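Side-chain contacts in VOC domain-containing protein (Streptococcus mutans, PDB 3L7T), which binds a zinc ion and, as a member of the glyoxalase/bleomycin resistance superfamily, may act as a lactoylglutathione lyase: residues V9-S14 with D126-E131; K18-Y23 with F29-E34; K44-L47 with I52-E55; E90-S95 with E107-D112; A94-L99 with K118-F123. One frame throughout, in Å; residues are numbered along the deposited sequence.

The chain folds as two βαβββ modules, the paired repeat of the vicinal oxygen chelate (VOC) superfamily. Contact 1 spans all the others, joining the first strand of one sheet to the last of the other near the chain's centre. Within it come contacts 2 and 3 in series, their centres about 8 Å apart, where helix 16-26 packs on the sheet of strands 5-12, 30-37, 42-49 and 52-58. Contacts 4 and 5, about 5 Å apart, start from the same part of helix 92-102 and reach the adjacent strands 110-111 and 118-123. Strand 5-12 continues its sheet into the second subunit, whose His84 touches zinc ligand Glu55, placing the zinc region at the interface.

Contact 1. Residues V9-S14 with D126-E131; sequences VALIVS and DGLPLE
Where the two βαβββ modules of the VOC fold meet, the loop that follows strand 5-12 is tied to the turn before strand 129-133 through Ser14 and Asp126. The carboxylate of Asp126 takes two bonds from one residue: Ser14 OG donates to OD1 at 2.6 Å, on the syn side and 17° out of the carboxylate plane, while Ser14 N reaches OD2 at 2.9 Å from well above that plane. A chi1 of 69° sets Ser14 OG between the backbone N and the carbonyl carbon, on the side where it can share Asp126 with Ser14 N. A water also gives its protons to Ser14 OG and to Asp126 OD2, the latter at 2.6 Å. Asp126 OD2 lies 3.5 Å from Val13 CB, the two side chains crossing at about a right angle. Further in, Leu11 CD2 meets Leu128 CD2 at 4.0 Å, two branched apolar ends suited to a buried place. Helix 16-26 lies alongside, with Ser19 against Val13 and Tyr23 against Leu128. Such a junction of paired modules is typical of the VOC fold.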
# COMPACT_ATOMS: atom_id res chain seq x y z
N VAL A 9 -3.49 5.60 0.44
CA VAL A 9 -2.31 4.76 0.27
C VAL A 9 -1.36 5.62 -0.54
O VAL A 9 -1.79 6.26 -1.50
CB VAL A 9 -2.63 3.53 -0.59
CG1 VAL A 9 -1.45 2.55 -0.55
CG2 VAL A 9 -3.87 2.81 -0.00
N ALA A 10 -0.11 5.68 -0.11
CA ALA A 10 0.90 6.52 -0.77
C ALA A 10 1.90 5.62 -1.45
O ALA A 10 2.12 4.48 -1.04
CB ALA A 10 1.58 7.39 0.25
N LEU A 11 2.48 6.13 -2.54
CA LEU A 11 3.50 5.37 -3.23
C LEU A 11 4.47 6.33 -3.82
O LEU A 11 4.17 7.53 -3.99
CB LEU A 11 2.89 4.47 -4.30
CG LEU A 11 2.12 5.10 -5.45
CD1 LEU A 11 3.04 5.20 -6.64
CD2 LEU A 11 0.92 4.24 -5.81
N ILE A 12 5.66 5.80 -4.11
CA ILE A 12 6.77 6.58 -4.67
C ILE A 12 7.04 6.11 -6.09
O ILE A 12 7.07 4.93 -6.38
CB ILE A 12 8.03 6.41 -3.80
CG1 ILE A 12 7.80 7.15 -2.46
CG2 ILE A 12 9.31 6.97 -4.54
CD1 ILE A 12 8.91 7.06 -1.44
N VAL A 13 7.33 7.06 -6.99
CA VAL A 13 7.61 6.75 -8.39
C VAL A 13 8.94 7.42 -8.75
O VAL A 13 9.39 8.31 -8.03
CB VAL A 13 6.49 7.23 -9.35
CG1 VAL A 13 5.12 6.56 -9.00
CG2 VAL A 13 6.37 8.76 -9.35
N SER A 14 9.64 6.86 -9.73
CA SER A 14 10.95 7.38 -10.11
C SER A 14 10.81 8.58 -11.05
O SER A 14 11.61 9.52 -10.99
CB SER A 14 11.84 6.27 -10.72
OG SER A 14 11.35 5.86 -12.00
N ASP A 126 7.39 1.53 -12.41
CA ASP A 126 8.47 1.19 -11.47
C ASP A 126 8.34 -0.22 -10.91
O ASP A 126 9.03 -0.59 -9.96
CB ASP A 126 8.54 2.22 -10.34
CG ASP A 126 9.00 3.59 -10.85
OD1 ASP A 126 10.10 3.63 -11.42
OD2 ASP A 126 8.22 4.57 -10.83
N GLY A 127 7.55 -1.04 -11.61
CA GLY A 127 7.38 -2.46 -11.28
C GLY A 127 6.51 -2.74 -10.06
O GLY A 127 6.58 -3.82 -9.45
N LEU A 128 5.71 -1.75 -9.66
CA LEU A 128 4.82 -1.94 -8.50
C LEU A 128 3.70 -2.90 -8.96
O LEU A 128 3.02 -2.61 -9.94
CB LEU A 128 4.20 -0.60 -8.12
CG LEU A 128 3.16 -0.64 -7.00
CD1 LEU A 128 3.84 -1.24 -5.78
CD2 LEU A 128 2.63 0.78 -6.72
N PRO A 129 3.54 -4.05 -8.29
CA PRO A 129 2.46 -4.96 -8.74
C PRO A 129 1.06 -4.40 -8.39
O PRO A 129 0.81 -4.01 -7.24
CB PRO A 129 2.70 -6.25 -7.94
CG PRO A 129 4.14 -6.19 -7.48
CD PRO A 129 4.38 -4.66 -7.26
N LEU A 130 0.20 -4.34 -9.40
CA LEU A 130 -1.17 -3.91 -9.26
C LEU A 130 -2.07 -5.04 -9.75
O LEU A 130 -1.67 -5.84 -10.59
CB LEU A 130 -1.45 -2.64 -10.09
CG LEU A 130 -0.53 -1.46 -9.80
CD1 LEU A 130 -0.74 -0.29 -10.79
CD2 LEU A 130 -0.65 -1.00 -8.30
N GLU A 131 -3.27 -5.14 -9.20
CA GLU A 131 -4.04 -6.35 -9.44
C GLU A 131 -5.46 -5.95 -9.76
O GLU A 131 -5.95 -4.98 -9.17
CB GLU A 131 -3.97 -7.24 -8.19
CG GLU A 131 -4.64 -8.56 -8.30
CD GLU A 131 -4.81 -9.24 -6.93
OE1 GLU A 131 -3.95 -9.08 -6.03
OE2 GLU A 131 -5.82 -9.94 -6.76
O HOH W 1 8.34 6.20 -12.90

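Contact 2. Residues K18-Y23 with F29-E34; sequences KSYEFY and FEVIRE
Tyr23 and Phe29 form the tightly packed end of this contact, where the last turns of helix 16-26 meet the approach to strand 30-37. Phe29 N donates to Tyr23 O at 3.1 Å. Tyr23 O also lies at the edge of the Phe29 ring, 3.4 Å from CD2, and Phe29 CD2 approaches the edge of the Tyr23 ring, 4.2 Å from Tyr23 CD1. Large aromatic side chains suit this buried corner; Tyr23 remains polar at its end, where OH bonds Asp124.

The other end is looser and more open to solvent. Tyr20, with CG anti to its backbone N (chi1 180°), carries its ring across to the strand. Val31 CG2 stands 4.0 Å from Tyr20 OH, while Glu34 brings OE2 to 3.9 Å from Tyr20 CE1, the ring and carboxylate planes 27° apart. Glu34, extended from the strand, lies on the solvent side, where a charged end is at home; its OE2 bonds Tyr16 OH.

Helix 16-26 makes the beta-alpha-beta crossover between parallel strands 5-12 and 30-37, at the two edges of this chain's sheet. Between them, Leu45 and Leu47 of strand 42-49 meet Tyr20 and Tyr23, and Phe29 reaches Leu54 of strand 52-58 and Leu3 of the second subunit.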
# COMPACT_ATOMS: atom_id res chain seq x y z
N LYS A 18 6.17 10.25 -16.17
CA LYS A 18 5.85 8.98 -16.78
C LYS A 18 4.77 8.30 -15.93
O LYS A 18 3.85 7.68 -16.45
CB LYS A 18 7.09 8.09 -16.86
CG LYS A 18 8.03 8.44 -18.01
CD LYS A 18 9.09 7.37 -18.22
CE LYS A 18 9.36 7.18 -19.70
NZ LYS A 18 9.48 8.51 -20.36
N SER A 19 4.86 8.47 -14.61
CA SER A 19 3.88 7.85 -13.72
C SER A 19 2.57 8.61 -13.71
O SER A 19 1.51 8.02 -13.56
CB SER A 19 4.45 7.70 -12.31
OG SER A 19 5.55 6.82 -12.37
N TYR A 20 2.63 9.91 -13.95
CA TYR A 20 1.41 10.71 -14.06
C TYR A 20 0.67 10.23 -15.30
O TYR A 20 -0.53 9.99 -15.27
CB TYR A 20 1.78 12.20 -14.23
CG TYR A 20 0.57 13.09 -14.36
CD1 TYR A 20 0.20 13.93 -13.32
CD2 TYR A 20 -0.17 13.12 -15.53
CE1 TYR A 20 -0.92 14.77 -13.43
CE2 TYR A 20 -1.32 13.93 -15.64
CZ TYR A 20 -1.68 14.74 -14.59
OH TYR A 20 -2.78 15.55 -14.73
N GLU A 21 1.40 10.09 -16.40
CA GLU A 21 0.81 9.50 -17.62
C GLU A 21 0.14 8.13 -17.35
O GLU A 21 -1.01 7.89 -17.74
CB GLU A 21 1.90 9.37 -18.70
CG GLU A 21 1.52 8.50 -19.91
CD GLU A 21 0.37 9.08 -20.75
OE1 GLU A 21 0.23 10.32 -20.81
OE2 GLU A 21 -0.41 8.28 -21.31
N PHE A 22 0.84 7.24 -16.66
CA PHE A 22 0.32 5.90 -16.39
C PHE A 22 -0.97 5.96 -15.56
O PHE A 22 -2.00 5.44 -15.95
CB PHE A 22 1.40 5.07 -15.67
CG PHE A 22 0.96 3.67 -15.30
CD1 PHE A 22 1.02 2.64 -16.23
CD2 PHE A 22 0.52 3.37 -14.00
CE1 PHE A 22 0.70 1.33 -15.87
CE2 PHE A 22 0.20 2.07 -13.64
CZ PHE A 22 0.23 1.06 -14.59
N TYR A 23 -0.89 6.55 -14.37
CA TYR A 23 -2.03 6.58 -13.44
C TYR A 23 -3.23 7.42 -13.91
O TYR A 23 -4.39 7.07 -13.68
CB TYR A 23 -1.55 7.02 -12.04
CG TYR A 23 -0.75 5.92 -11.31
CD1 TYR A 23 -1.40 4.84 -10.73
CD2 TYR A 23 0.65 5.96 -11.25
CE1 TYR A 23 -0.71 3.80 -10.13
CE2 TYR A 23 1.37 4.91 -10.64
CZ TYR A 23 0.67 3.84 -10.07
OH TYR A 23 1.35 2.80 -9.46
N PHE A 29 -7.49 7.39 -13.42
CA PHE A 29 -7.82 7.96 -12.11
C PHE A 29 -8.08 9.49 -12.16
O PHE A 29 -7.31 10.23 -12.74
CB PHE A 29 -6.70 7.67 -11.11
CG PHE A 29 -6.65 6.25 -10.66
CD1 PHE A 29 -7.66 5.71 -9.89
CD2 PHE A 29 -5.59 5.44 -11.01
CE1 PHE A 29 -7.63 4.38 -9.53
CE2 PHE A 29 -5.58 4.09 -10.67
CZ PHE A 29 -6.58 3.58 -9.90
N GLU A 30 -9.13 9.94 -11.50
CA GLU A 30 -9.38 11.37 -11.35
C GLU A 30 -8.33 12.06 -10.47
O GLU A 30 -8.10 11.63 -9.35
CB GLU A 30 -10.78 11.54 -10.73
CG GLU A 30 -11.33 12.95 -10.68
CD GLU A 30 -12.51 13.09 -9.71
OE1 GLU A 30 -13.29 12.12 -9.55
OE2 GLU A 30 -12.62 14.15 -9.06
N VAL A 31 -7.80 13.20 -10.91
CA VAL A 31 -6.92 14.02 -10.08
C VAL A 31 -7.72 14.86 -9.09
O VAL A 31 -8.61 15.64 -9.49
CB VAL A 31 -6.06 14.96 -10.96
CG1 VAL A 31 -5.23 15.86 -10.09
CG2 VAL A 31 -5.17 14.13 -11.90
N ILE A 32 -7.44 14.70 -7.81
CA ILE A 32 -8.03 15.54 -6.79
C ILE A 32 -7.24 16.83 -6.63
O ILE A 32 -7.83 17.91 -6.63
CB ILE A 32 -8.15 14.83 -5.44
CG1 ILE A 32 -8.96 13.53 -5.57
CG2 ILE A 32 -8.76 15.76 -4.39
CD1 ILE A 32 -8.77 12.56 -4.40
N ARG A 33 -5.93 16.70 -6.39
CA ARG A 33 -5.02 17.83 -6.18
C ARG A 33 -3.69 17.46 -6.78
O ARG A 33 -3.32 16.27 -6.83
CB ARG A 33 -4.76 18.10 -4.69
CG ARG A 33 -5.98 18.11 -3.81
CD ARG A 33 -5.61 18.17 -2.31
NE ARG A 33 -6.73 17.68 -1.54
CZ ARG A 33 -6.86 16.42 -1.15
NH1 ARG A 33 -5.89 15.54 -1.41
NH2 ARG A 33 -7.99 16.04 -0.56
N GLU A 34 -2.89 18.47 -7.02
CA GLU A 34 -1.49 18.29 -7.36
C GLU A 34 -0.69 19.46 -6.84
O GLU A 34 -1.05 20.63 -7.09
CB GLU A 34 -1.32 18.19 -8.87
CG GLU A 34 0.12 17.99 -9.31
CD GLU A 34 0.28 18.00 -10.83
OE1 GLU A 34 -0.48 18.73 -11.50
OE2 GLU A 34 1.19 17.32 -11.36

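Contact 3. Residues K44-L47 with I52-E55; sequences KLDL and IELE
Lys44 and Glu55 meet across the β hairpin of strands 42-49 and 52-58, their side chains running at a slant to each other. Lys44 is extended until its last torsion (chi4 -86°), which turns NZ back to Asp46. There NZ meets Asp46 OD1 at 2.7 Å, on the syn side, while a weaker bond, also a salt bridge, joins Lys44 NZ to Glu55 OE2 at 3.1 Å. Asp46 and Glu55, a non-hydrogen-bonded pair, lie side by side and point the same way, their carboxylate planes 31° apart. Lys44 NZ binds both carboxylates, making a salt-bridge network; Glu55 is also a zinc ligand, together with His8 of strand 5-12. Asp46 OD2, which takes a weak bond from Lys44 NZ, also pairs with Arg33, and Arg33 pairs in turn with Glu53.

On the other face, Leu47 and Leu54 form the hydrogen-bonded pair, apolar residues suited to a buried side, with Leu47 packing on Val24 of helix 16-26. Leu47 N donates to Leu54 O at 2.8 Å, and Leu47 CB stands 4.1 Å from Leu54 CB.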
# COMPACT_ATOMS: atom_id res chain seq x y z
N LYS A 44 3.41 15.98 -5.23
CA LYS A 44 2.47 15.11 -4.57
C LYS A 44 1.16 15.16 -5.33
O LYS A 44 0.60 16.24 -5.54
CB LYS A 44 2.26 15.57 -3.11
CG LYS A 44 1.26 14.68 -2.32
CD LYS A 44 1.02 15.20 -0.89
CE LYS A 44 0.10 14.26 -0.12
NZ LYS A 44 -1.37 14.54 -0.34
N LEU A 45 0.81 14.04 -5.92
CA LEU A 45 -0.32 13.93 -6.81
C LEU A 45 -1.37 13.08 -6.09
O LEU A 45 -1.12 11.90 -5.82
CB LEU A 45 0.11 13.23 -8.10
CG LEU A 45 -1.02 12.87 -9.06
CD1 LEU A 45 -1.84 14.06 -9.59
CD2 LEU A 45 -0.46 12.06 -10.21
N ASP A 46 -2.53 13.67 -5.82
CA ASP A 46 -3.58 12.97 -5.07
C ASP A 46 -4.70 12.53 -6.01
O ASP A 46 -5.32 13.36 -6.69
CB ASP A 46 -4.15 13.89 -4.00
CG ASP A 46 -3.09 14.34 -2.98
OD1 ASP A 46 -2.15 13.57 -2.68
OD2 ASP A 46 -3.22 15.48 -2.46
N LEU A 47 -4.93 11.21 -6.05
CA LEU A 47 -5.89 10.62 -7.00
C LEU A 47 -7.08 10.01 -6.30
O LEU A 47 -6.95 9.42 -5.23
CB LEU A 47 -5.18 9.51 -7.79
CG LEU A 47 -3.94 9.97 -8.56
CD1 LEU A 47 -3.46 8.88 -9.51
CD2 LEU A 47 -4.21 11.27 -9.39
N ILE A 52 -11.11 6.14 -1.24
CA ILE A 52 -9.76 6.15 -0.73
C ILE A 52 -8.99 7.04 -1.70
O ILE A 52 -9.22 6.97 -2.90
CB ILE A 52 -9.20 4.70 -0.73
CG1 ILE A 52 -9.82 3.92 0.43
CG2 ILE A 52 -7.66 4.68 -0.67
CD1 ILE A 52 -9.64 2.43 0.38
N GLU A 53 -8.01 7.79 -1.21
CA GLU A 53 -7.12 8.49 -2.13
C GLU A 53 -5.84 7.68 -2.38
O GLU A 53 -5.37 6.96 -1.51
CB GLU A 53 -6.76 9.87 -1.57
CG GLU A 53 -7.98 10.79 -1.41
CD GLU A 53 -7.58 12.22 -1.04
OE1 GLU A 53 -6.38 12.57 -1.10
OE2 GLU A 53 -8.48 13.00 -0.68
N LEU A 54 -5.25 7.83 -3.56
CA LEU A 54 -3.88 7.34 -3.81
C LEU A 54 -2.99 8.56 -3.87
O LEU A 54 -3.28 9.49 -4.62
CB LEU A 54 -3.82 6.64 -5.18
CG LEU A 54 -4.83 5.53 -5.36
CD1 LEU A 54 -4.64 4.91 -6.79
CD2 LEU A 54 -4.70 4.48 -4.29
N GLU A 55 -1.93 8.60 -3.05
CA GLU A 55 -1.04 9.74 -3.03
C GLU A 55 0.22 9.34 -3.76
O GLU A 55 0.96 8.51 -3.27
CB GLU A 55 -0.64 10.10 -1.60
CG GLU A 55 -1.74 10.68 -0.75
CD GLU A 55 -1.21 11.23 0.56
OE1 GLU A 55 -0.08 10.84 0.97
OE2 GLU A 55 -2.01 11.91 1.24

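Contact 4. Residues E90-S95 with E107-D112; sequences EDVEAS and EEVRYD
Val109 CG2 is the point at which two residues of helix 92-102 meet the 107-112 segment. From one side comes Val92 CG1, 4.0 Å away, the two valine side chains meeting at a slant in an apolar touch. From the helix surface Glu93 also arrives, with OE2 3.3 Å from the same methyl. The glutamate chain is bent at chi2 (66°), which brings its carboxylate across Val109 at about a right angle, so that one oxygen lies against the methyl while OE1 makes a long, weak ion pair with Lys118. A short branched residue suits position 109, since one methyl can serve both neighbours.

In the VOC fold this helix packs against the sheet of strands 81-88, 110-111, 118-123 and 129-133. Val92 faces inward to Ala120 and Leu132, while strand 110-111 is held to strand 118-123 by backbone bonds between Arg110 and Met119.

The start of the helix is set by Asp91 at the N-cap position, whose OD1 accepts a weak but nearly straight bond from Ala94 N at 3.3 Å (N-H...O angle 170°). Behind it, Ser95 N bonds Asp91 O at 3.0 Å, and Val92 N donates to Glu134 OE2.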
# COMPACT_ATOMS: atom_id res chain seq x y z
N GLU A 90 -15.51 -5.00 -12.39
CA GLU A 90 -16.64 -5.91 -12.67
C GLU A 90 -16.20 -7.10 -13.53
O GLU A 90 -16.66 -8.22 -13.34
CB GLU A 90 -17.79 -5.17 -13.37
CG GLU A 90 -17.93 -3.72 -13.00
CD GLU A 90 -19.38 -3.29 -12.83
OE1 GLU A 90 -19.63 -2.07 -12.80
OE2 GLU A 90 -20.26 -4.18 -12.71
N ASP A 91 -15.31 -6.85 -14.48
CA ASP A 91 -14.97 -7.83 -15.50
C ASP A 91 -13.46 -7.83 -15.72
O ASP A 91 -12.94 -6.96 -16.41
CB ASP A 91 -15.69 -7.47 -16.81
CG ASP A 91 -15.52 -8.53 -17.89
OD1 ASP A 91 -14.72 -9.47 -17.73
OD2 ASP A 91 -16.22 -8.43 -18.93
N VAL A 92 -12.76 -8.73 -15.04
CA VAL A 92 -11.28 -8.84 -15.16
C VAL A 92 -10.85 -9.13 -16.61
O VAL A 92 -9.88 -8.57 -17.11
CB VAL A 92 -10.71 -9.91 -14.18
CG1 VAL A 92 -9.28 -10.35 -14.57
CG2 VAL A 92 -10.73 -9.39 -12.73
N GLU A 93 -11.61 -9.99 -17.28
CA GLU A 93 -11.26 -10.41 -18.62
C GLU A 93 -11.17 -9.21 -19.55
O GLU A 93 -10.14 -8.99 -20.21
CB GLU A 93 -12.29 -11.42 -19.14
CG GLU A 93 -11.74 -12.47 -20.10
CD GLU A 93 -10.76 -13.44 -19.45
OE1 GLU A 93 -11.18 -14.32 -18.66
OE2 GLU A 93 -9.55 -13.36 -19.77
N ALA A 94 -12.23 -8.41 -19.53
CA ALA A 94 -12.35 -7.24 -20.36
C ALA A 94 -11.34 -6.16 -19.95
O ALA A 94 -10.64 -5.59 -20.81
CB ALA A 94 -13.78 -6.70 -20.30
N SER A 95 -11.26 -5.89 -18.65
CA SER A 95 -10.30 -4.92 -18.12
C SER A 95 -8.89 -5.26 -18.54
O SER A 95 -8.14 -4.37 -18.95
CB SER A 95 -10.38 -4.86 -16.59
OG SER A 95 -11.53 -4.17 -16.15
N GLU A 107 -0.49 -10.06 -16.95
CA GLU A 107 -0.30 -11.51 -16.83
C GLU A 107 -1.62 -12.27 -16.96
O GLU A 107 -2.72 -11.69 -16.88
CB GLU A 107 0.46 -11.84 -15.53
CG GLU A 107 1.88 -11.24 -15.54
CD GLU A 107 2.70 -11.54 -14.28
OE1 GLU A 107 2.12 -11.99 -13.27
OE2 GLU A 107 3.93 -11.28 -14.30
N GLU A 108 -1.53 -13.57 -17.25
CA GLU A 108 -2.73 -14.38 -17.50
C GLU A 108 -3.72 -14.20 -16.37
O GLU A 108 -3.34 -14.18 -15.20
CB GLU A 108 -2.39 -15.87 -17.53
CG GLU A 108 -1.90 -16.40 -18.83
CD GLU A 108 -1.66 -17.90 -18.74
OE1 GLU A 108 -2.64 -18.65 -18.54
OE2 GLU A 108 -0.47 -18.29 -18.74
N VAL A 109 -4.99 -14.33 -16.72
CA VAL A 109 -6.04 -14.40 -15.72
C VAL A 109 -5.90 -15.66 -14.87
O VAL A 109 -5.89 -16.78 -15.40
CB VAL A 109 -7.41 -14.36 -16.39
CG1 VAL A 109 -8.50 -14.63 -15.38
CG2 VAL A 109 -7.61 -13.02 -17.09
N ARG A 110 -5.82 -15.47 -13.56
CA ARG A 110 -5.88 -16.59 -12.64
C ARG A 110 -7.04 -16.43 -11.67
O ARG A 110 -7.81 -15.48 -11.75
CB ARG A 110 -4.58 -16.76 -11.89
CG ARG A 110 -3.94 -15.48 -11.42
CD ARG A 110 -2.42 -15.62 -11.42
NE ARG A 110 -2.00 -17.01 -11.22
CZ ARG A 110 -1.60 -17.50 -10.05
NH1 ARG A 110 -1.58 -16.72 -8.97
NH2 ARG A 110 -1.23 -18.77 -9.94
N TYR A 111 -7.24 -17.42 -10.83
CA TYR A 111 -8.38 -17.44 -9.94
C TYR A 111 -7.92 -17.31 -8.49
O TYR A 111 -6.94 -17.84 -8.12
CB TYR A 111 -9.23 -18.69 -10.16
CG TYR A 111 -9.73 -18.83 -11.56
CD1 TYR A 111 -11.00 -18.46 -11.89
CD2 TYR A 111 -8.92 -19.31 -12.55
CE1 TYR A 111 -11.45 -18.56 -13.15
CE2 TYR A 111 -9.36 -19.41 -13.81
CZ TYR A 111 -10.63 -19.03 -14.12
OH TYR A 111 -11.06 -19.15 -15.40
N ASP A 112 -8.64 -16.55 -7.70
CA ASP A 112 -8.28 -16.32 -6.30
C ASP A 112 -8.29 -17.65 -5.59
O ASP A 112 -9.16 -18.45 -5.82
CB ASP A 112 -9.24 -15.34 -5.64
CG ASP A 112 -8.82 -14.96 -4.27
OD1 ASP A 112 -8.68 -15.81 -3.43
OD2 ASP A 112 -8.64 -13.79 -4.00

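Contact 5. Residues A94-L99 with K118-F123; sequences ASRQEL and KMAFFF
With chi1 at 62°, the Phe122 ring stands between its own backbone N and carbonyl carbon, and chi2 (112°) turns one face of it to Leu99. Leu99, its CG beside the backbone N and anti to the carbonyl carbon, continues with an extended chi2 that carries CD1 out over that face. The methyl lies 3.8 Å from the centroid of the Phe122 ring and only 6° off its normal, an almost centred CH-pi contact. Distances from Leu99 CD1 to the six ring carbons are accordingly nearly equal: 3.9 Å from Leu99 CD1 to Phe122 CD2, and 4.2 Å from Leu99 CD1 to Phe122 CE1. The two side chains cross at about a right angle.

One turn earlier, Arg96 places the aliphatic part of its extended chain near the strand, with CD 4.4 Å from Ala120 CB. Alanine is small enough to let the helix come close here: the nearest CA pair, Arg96 and Ala120, is 7.4 Å apart. The polar end of Arg96 is satisfied by the chain leading to strand 110-111, where NE donates to Glu107 O and NH2 to Val106 O. Helix 92-102 thus packs on one face of the second VOC sheet, in which Phe122 touches Leu130 of the adjacent strand 129-133.

No hydrogen bond crosses between residues 94-99 and 118-123. Cohesion rests on dispersion and the weak attraction of a methyl for a pi face, which suggests that packing between these two segments depends on shape and burial.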
# COMPACT_ATOMS: atom_id res chain seq x y z
N ALA A 94 -12.23 -8.41 -19.53
CA ALA A 94 -12.35 -7.24 -20.36
C ALA A 94 -11.34 -6.16 -19.95
O ALA A 94 -10.64 -5.59 -20.81
CB ALA A 94 -13.78 -6.70 -20.30
N SER A 95 -11.26 -5.89 -18.65
CA SER A 95 -10.30 -4.92 -18.12
C SER A 95 -8.89 -5.26 -18.54
O SER A 95 -8.14 -4.37 -18.95
CB SER A 95 -10.38 -4.86 -16.59
OG SER A 95 -11.53 -4.17 -16.15
N ARG A 96 -8.54 -6.54 -18.44
CA ARG A 96 -7.25 -7.01 -18.94
C ARG A 96 -7.06 -6.74 -20.43
O ARG A 96 -6.00 -6.30 -20.84
CB ARG A 96 -7.05 -8.51 -18.63
CG ARG A 96 -5.76 -9.11 -19.19
CD ARG A 96 -5.62 -10.60 -18.79
NE ARG A 96 -4.31 -11.13 -19.17
CZ ARG A 96 -4.03 -11.70 -20.35
NH1 ARG A 96 -4.97 -11.85 -21.27
NH2 ARG A 96 -2.79 -12.07 -20.62
N GLN A 97 -8.09 -7.04 -21.23
CA GLN A 97 -8.09 -6.72 -22.66
C GLN A 97 -7.73 -5.25 -22.88
O GLN A 97 -6.86 -4.94 -23.70
CB GLN A 97 -9.48 -6.96 -23.27
CG GLN A 97 -10.05 -8.34 -23.09
CD GLN A 97 -9.46 -9.29 -24.07
OE1 GLN A 97 -8.28 -9.17 -24.42
NE2 GLN A 97 -10.28 -10.19 -24.61
N GLU A 98 -8.49 -4.37 -22.24
CA GLU A 98 -8.34 -2.92 -22.45
C GLU A 98 -6.93 -2.48 -22.11
O GLU A 98 -6.34 -1.64 -22.81
CB GLU A 98 -9.34 -2.12 -21.60
CG GLU A 98 -10.81 -2.30 -21.94
CD GLU A 98 -11.74 -1.67 -20.89
OE1 GLU A 98 -11.97 -2.30 -19.84
OE2 GLU A 98 -12.22 -0.53 -21.12
N LEU A 99 -6.41 -3.01 -21.01
CA LEU A 99 -5.06 -2.68 -20.57
C LEU A 99 -4.04 -3.08 -21.61
O LEU A 99 -3.12 -2.32 -21.93
CB LEU A 99 -4.74 -3.33 -19.22
CG LEU A 99 -5.23 -2.62 -17.96
CD1 LEU A 99 -4.87 -3.43 -16.71
CD2 LEU A 99 -4.61 -1.22 -17.88
N LYS A 118 -11.93 -14.36 -10.50
CA LYS A 118 -10.87 -14.00 -11.43
C LYS A 118 -10.03 -12.80 -10.97
O LYS A 118 -10.53 -11.87 -10.36
CB LYS A 118 -11.45 -13.73 -12.82
CG LYS A 118 -12.01 -14.95 -13.51
CD LYS A 118 -13.23 -14.58 -14.33
CE LYS A 118 -12.96 -14.72 -15.82
NZ LYS A 118 -12.60 -16.11 -16.20
N MET A 119 -8.76 -12.80 -11.34
CA MET A 119 -7.88 -11.68 -10.98
C MET A 119 -6.72 -11.72 -11.96
O MET A 119 -6.49 -12.75 -12.59
CB MET A 119 -7.35 -11.85 -9.57
CG MET A 119 -6.73 -13.19 -9.34
SD MET A 119 -6.25 -13.46 -7.63
CE MET A 119 -4.82 -14.50 -7.88
N ALA A 120 -5.98 -10.61 -12.08
CA ALA A 120 -4.83 -10.58 -12.97
C ALA A 120 -3.89 -9.48 -12.49
O ALA A 120 -4.35 -8.44 -12.06
CB ALA A 120 -5.28 -10.32 -14.39
N PHE A 121 -2.59 -9.76 -12.49
CA PHE A 121 -1.57 -8.75 -12.21
C PHE A 121 -1.07 -7.98 -13.42
O PHE A 121 -0.84 -8.54 -14.51
CB PHE A 121 -0.36 -9.36 -11.50
CG PHE A 121 -0.59 -9.66 -10.04
CD1 PHE A 121 -0.38 -8.67 -9.07
CD2 PHE A 121 -0.98 -10.92 -9.64
CE1 PHE A 121 -0.58 -8.95 -7.72
CE2 PHE A 121 -1.18 -11.22 -8.30
CZ PHE A 121 -0.98 -10.23 -7.34
N PHE A 122 -0.82 -6.70 -13.20
CA PHE A 122 -0.07 -5.86 -14.14
C PHE A 122 0.88 -5.03 -13.29
O PHE A 122 0.94 -5.22 -12.08
CB PHE A 122 -1.02 -5.01 -14.99
CG PHE A 122 -1.87 -4.04 -14.21
CD1 PHE A 122 -1.65 -2.67 -14.33
CD2 PHE A 122 -2.99 -4.49 -13.48
CE1 PHE A 122 -2.50 -1.78 -13.72
CE2 PHE A 122 -3.81 -3.60 -12.85
CZ PHE A 122 -3.57 -2.23 -12.96
N PHE A 123 1.65 -4.13 -13.90
CA PHE A 123 2.70 -3.42 -13.16
C PHE A 123 2.77 -1.96 -13.54
O PHE A 123 2.48 -1.61 -14.67
CB PHE A 123 4.06 -4.09 -13.41
CG PHE A 123 4.08 -5.54 -13.01
CD1 PHE A 123 4.48 -5.91 -11.73
CD2 PHE A 123 3.59 -6.51 -13.87
CE1 PHE A 123 4.44 -7.23 -11.33
CE2 PHE A 123 3.51 -7.83 -13.46
CZ PHE A 123 3.95 -8.20 -12.20